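Local coordinates for endo-pectate lyase (Erwinia chrysanthemi, PDB 3B8Y) that cleaves the alpha-1,4-linked galacturonan backbone of pectin by elimination, a calcium-dependent reaction, and probably also accepts highly methylated pectins, at the alpha-D-galactopyranuronic acid site. Numbering follows the deposited sequence.

The alpha-D-galactopyranuronic acid site. Residues 195, 224, 227, 229, 249, 252, 254-258, 312, 317, 322. With ADA (alpha-D-galactopyranuronic acid), chain B; ADA (alpha-D-galactopyranuronic acid), chain C; ADA (alpha-D-galactopyranuronic acid), chain D; ADA (alpha-D-galactopyranuronic acid), chain E.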
loop_
_atom_site.group_PDB
_atom_site.type_symbol
_atom_site.label_atom_id
_atom_site.label_comp_id
_atom_site.label_asym_id
_atom_site.label_seq_id
_atom_site.Cartn_x
_atom_site.Cartn_y
_atom_site.Cartn_z
ATOM N N ASP A 195 -4.747 -7.612 -9.132
ATOM C CA ASP A 195 -4.985 -7.161 -7.765
ATOM C C ASP A 195 -3.595 -6.993 -7.147
ATOM O O ASP A 195 -2.688 -7.755 -7.475
ATOM C CB ASP A 195 -5.773 -8.211 -6.972
ATOM C CG ASP A 195 -7.208 -8.403 -7.475
ATOM O OD1 ASP A 195 -7.727 -7.542 -8.227
ATOM O OD2 ASP A 195 -7.829 -9.422 -7.095
ATOM N N LYS A 224 -7.811 -2.742 -9.101
ATOM C CA LYS A 224 -8.132 -3.008 -7.702
ATOM C C LYS A 224 -6.812 -3.076 -6.953
ATOM O O LYS A 224 -5.910 -3.803 -7.363
ATOM C CB LYS A 224 -8.822 -4.362 -7.569
ATOM C CG LYS A 224 -10.012 -4.386 -6.628
ATOM C CD LYS A 224 -11.286 -4.097 -7.398
ATOM C CE LYS A 224 -11.421 -5.044 -8.581
ATOM N NZ LYS A 224 -12.573 -4.669 -9.457
ATOM N N GLN A 227 -8.032 -6.165 -2.492
ATOM C CA GLN A 227 -9.235 -6.979 -2.698
ATOM C C GLN A 227 -9.474 -7.794 -1.439
ATOM O O GLN A 227 -8.577 -8.496 -0.975
ATOM C CB GLN A 227 -9.037 -7.935 -3.874
ATOM C CG GLN A 227 -9.939 -7.689 -5.064
ATOM C CD GLN A 227 -11.406 -7.830 -4.741
ATOM O OE1 GLN A 227 -11.847 -8.849 -4.210
ATOM N NE2 GLN A 227 -12.177 -6.802 -5.061
ATOM N N ASN A 229 -11.787 -10.719 0.083
ATOM C CA ASN A 229 -12.741 -11.790 -0.222
ATOM C C ASN A 229 -13.155 -12.641 0.982
ATOM O O ASN A 229 -14.234 -13.219 0.985
ATOM C CB ASN A 229 -12.193 -12.710 -1.313
ATOM C CG ASN A 229 -11.870 -11.972 -2.593
ATOM O OD1 ASN A 229 -12.536 -11.011 -2.959
ATOM N ND2 ASN A 229 -10.821 -12.411 -3.271
ATOM N N LYS A 249 -10.142 1.387 -7.148
ATOM C CA LYS A 249 -10.432 1.541 -5.726
ATOM C C LYS A 249 -9.212 1.142 -4.907
ATOM O O LYS A 249 -8.407 0.312 -5.339
ATOM C CB LYS A 249 -11.638 0.696 -5.306
ATOM C CG LYS A 249 -12.954 1.138 -5.936
ATOM C CD LYS A 249 -14.114 0.259 -5.479
ATOM C CE LYS A 249 -15.395 0.561 -6.251
ATOM N NZ LYS A 249 -15.273 0.230 -7.693
ATOM N N ARG A 252 -11.795 -2.733 -1.800
ATOM C CA ARG A 252 -13.122 -3.163 -2.169
ATOM C C ARG A 252 -13.507 -4.499 -1.534
ATOM O O ARG A 252 -12.813 -5.507 -1.711
ATOM C CB ARG A 252 -13.227 -3.285 -3.688
ATOM C CG ARG A 252 -14.575 -3.755 -4.165
ATOM C CD ARG A 252 -15.692 -2.870 -3.634
ATOM N NE ARG A 252 -16.871 -2.990 -4.475
ATOM C CZ ARG A 252 -18.055 -3.435 -4.067
ATOM N NH1 ARG A 252 -19.062 -3.520 -4.941
ATOM N NH2 ARG A 252 -18.243 -3.755 -2.784
ATOM N N CYS A 254 -15.335 -7.490 -1.817
ATOM C CA CYS A 254 -15.895 -8.166 -2.978
ATOM C C CYS A 254 -17.403 -8.004 -3.124
ATOM O O CYS A 254 -18.167 -8.335 -2.216
ATOM C CB CYS A 254 -15.537 -9.640 -2.966
ATOM S SG CYS A 254 -15.849 -10.387 -4.586
ATOM N N GLY A 255 -17.814 -7.463 -4.268
ATOM C CA GLY A 255 -19.224 -7.231 -4.520
ATOM C C GLY A 255 -20.013 -8.404 -5.065
ATOM O O GLY A 255 -21.191 -8.555 -4.725
ATOM N N ASP A 256 -19.378 -9.248 -5.879
ATOM C CA ASP A 256 -20.070 -10.384 -6.489
ATOM C C ASP A 256 -19.355 -11.729 -6.400
ATOM O O ASP A 256 -19.454 -12.548 -7.310
ATOM C CB ASP A 256 -20.373 -10.065 -7.964
ATOM C CG ASP A 256 -19.107 -9.801 -8.798
ATOM O OD1 ASP A 256 -19.244 -9.340 -9.951
ATOM O OD2 ASP A 256 -17.978 -10.044 -8.319
ATOM N N CYS A 257 -18.629 -11.960 -5.317
ATOM C CA CYS A 257 -17.900 -13.215 -5.151
ATOM C C CYS A 257 -18.781 -14.440 -5.008
ATOM O O CYS A 257 -19.932 -14.338 -4.585
ATOM C CB CYS A 257 -16.984 -13.132 -3.939
ATOM S SG CYS A 257 -15.392 -12.350 -4.314
ATOM N N SER A 258 -18.238 -15.594 -5.393
ATOM C CA SER A 258 -18.952 -16.857 -5.256
ATOM C C SER A 258 -18.946 -17.113 -3.760
ATOM O O SER A 258 -17.895 -17.047 -3.121
ATOM C CB SER A 258 -18.226 -17.981 -6.000
ATOM O OG SER A 258 -18.270 -17.767 -7.403
ATOM N N PHE A 312 -22.459 -0.258 -1.290
ATOM C CA PHE A 312 -23.015 -1.060 -2.376
ATOM C C PHE A 312 -23.920 -2.134 -1.820
ATOM O O PHE A 312 -24.018 -2.341 -0.606
ATOM C CB PHE A 312 -21.899 -1.812 -3.119
ATOM C CG PHE A 312 -20.984 -0.942 -3.906
ATOM C CD1 PHE A 312 -21.116 -0.852 -5.291
ATOM C CD2 PHE A 312 -19.975 -0.219 -3.276
ATOM C CE1 PHE A 312 -20.258 -0.050 -6.038
ATOM C CE2 PHE A 312 -19.112 0.590 -4.023
ATOM C CZ PHE A 312 -19.259 0.671 -5.405
ATOM N N LYS A 317 -22.397 -14.534 -6.565
ATOM C CA LYS A 317 -22.149 -14.755 -7.987
ATOM C C LYS A 317 -23.328 -15.475 -8.653
ATOM O O LYS A 317 -23.750 -16.543 -8.204
ATOM C CB LYS A 317 -20.875 -15.580 -8.169
ATOM C CG LYS A 317 -20.467 -15.772 -9.612
ATOM C CD LYS A 317 -19.684 -14.598 -10.140
ATOM C CE LYS A 317 -18.265 -14.614 -9.608
ATOM N NZ LYS A 317 -17.530 -13.442 -10.109
ATOM N N THR A 322 -24.185 -6.131 -8.596
ATOM C CA THR A 322 -23.932 -5.193 -7.506
ATOM C C THR A 322 -24.311 -3.779 -7.898
ATOM O O THR A 322 -23.873 -3.276 -8.939
ATOM C CB THR A 322 -22.448 -5.200 -7.082
ATOM O OG1 THR A 322 -21.634 -4.646 -8.129
ATOM C CG2 THR A 322 -22.002 -6.609 -6.817
HETATM C C1 ADA B . -15.664 -1.965 -10.805
HETATM C C2 ADA B . -15.704 -3.305 -11.540
HETATM C C3 ADA B . -17.123 -3.845 -11.511
HETATM C C4 ADA B . -17.545 -4.007 -10.038
HETATM C C5 ADA B . -17.454 -2.623 -9.386
HETATM C C6 ADA B . -17.847 -2.785 -7.948
HETATM O O1 ADA B . -16.499 -1.008 -11.455
HETATM O O2 ADA B . -15.290 -3.125 -12.891
HETATM O O3 ADA B . -17.169 -5.105 -12.192
HETATM O O4 ADA B . -16.663 -4.901 -9.319
HETATM O O5 ADA B . -16.093 -2.146 -9.441
HETATM O O6B ADA B . -19.081 -3.213 -7.627
HETATM O O6A ADA B . -17.046 -2.535 -7.081
HETATM C C1 ADA C . -16.963 -6.272 -9.210
HETATM C C2 ADA C . -16.536 -6.825 -7.845
HETATM C C3 ADA C . -15.045 -6.657 -7.692
HETATM C C4 ADA C . -14.366 -7.409 -8.825
HETATM C C5 ADA C . -14.870 -6.788 -10.159
HETATM C C6 ADA C . -14.198 -7.482 -11.325
HETATM O O2 ADA C . -17.190 -6.117 -6.796
HETATM O O3 ADA C . -14.634 -7.182 -6.434
HETATM O O4 ADA C . -14.734 -8.802 -8.731
HETATM O O5 ADA C . -16.294 -6.969 -10.273
HETATM O O6B ADA C . -12.865 -7.445 -11.439
HETATM O O6A ADA C . -14.859 -8.063 -12.159
HETATM C C1 ADA D . -14.005 -9.793 -9.428
HETATM C C2 ADA D . -14.716 -11.151 -9.348
HETATM C C3 ADA D . -14.752 -11.573 -7.897
HETATM C C4 ADA D . -13.311 -11.685 -7.400
HETATM C C5 ADA D . -12.624 -10.340 -7.568
HETATM C C6 ADA D . -11.183 -10.445 -7.117
HETATM O O2 ADA D . -16.048 -11.030 -9.834
HETATM O O3 ADA D . -15.410 -12.832 -7.775
HETATM O O4 ADA D . -12.578 -12.709 -8.097
HETATM O O5 ADA D . -12.653 -9.893 -8.943
HETATM O O6B ADA D . -10.890 -10.865 -5.873
HETATM O O6A ADA D . -10.289 -10.162 -7.886
HETATM C C1 ADA E . -12.116 -13.783 -7.318
HETATM C C2 ADA E . -11.114 -14.679 -8.053
HETATM C C3 ADA E . -11.819 -15.385 -9.205
HETATM C C4 ADA E . -12.969 -16.206 -8.624
HETATM C C5 ADA E . -13.919 -15.229 -7.906
HETATM C C6 ADA E . -15.089 -15.987 -7.337
HETATM O O2 ADA E . -10.030 -13.881 -8.548
HETATM O O3 ADA E . -10.899 -16.249 -9.886
HETATM O O4 ADA E . -12.453 -17.150 -7.679
HETATM O O5 ADA E . -13.237 -14.543 -6.814
HETATM O O6B ADA E . -15.871 -16.712 -8.148
HETATM O O6A ADA E . -15.323 -15.941 -6.158
#
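Tetragalacturonic acid, the bound substrate oligosaccharide, lies along the cleft of this family 3 pectate lyase, whose catalytic domain is a parallel beta-helix. Charged side chains, suited to a polyanion, cluster around the chain B sugar and the inner two. Arg252 holds the chain B carboxylate side-on: CG stands anti to the backbone N (chi1 179°), and the bend at chi2 carries the guanidinium edge to the sugar. NE donates to O6A at 2.7 Å with 163° at the hydrogen, while NH1 donates to O6B, both oxygens lying in the guanidinium plane. The Phe312 ring backs one guanidinium face, with NH1 3.3 Å above the ring plane towards its rim, and so helps to fix the rotation of the flat group. Thr322 OG1 adds a second donor to O6B, and Lys249, a long flexible cation, reaches the ring oxygen O5 with NZ. On the chain C sugar, Gln227 NE2 donates to O3 at 2.8 Å, tilted from its amide plane, and Gly255 N to O2.

Packing is tightest around the chain D sugar, most of whose surface is buried. The Cys254–Cys257 disulfide, compact and apolar, lies against its C3, each SG 3.7 Å away. Asn229 ND2 donates to carboxylate O6B almost within its own amide plane. Asp195 OD2 lies 2.7 Å from O6A; the two acids would probably repel unless a proton is shared or a cation sits nearby, and Asp195 is also a metal-binding residue. On the O2 side, Asp256 accepts from the hydroxyl above its carboxylate plane, and the Lys317 ammonium may offset its charge.

The chain E sugar is looser: most of its surface is uncovered by protein, and its carboxylate is the main handle. There the short Ser258 uses both backbone and side chain: N donates to O6A, and OG to O6B at 2.7 Å.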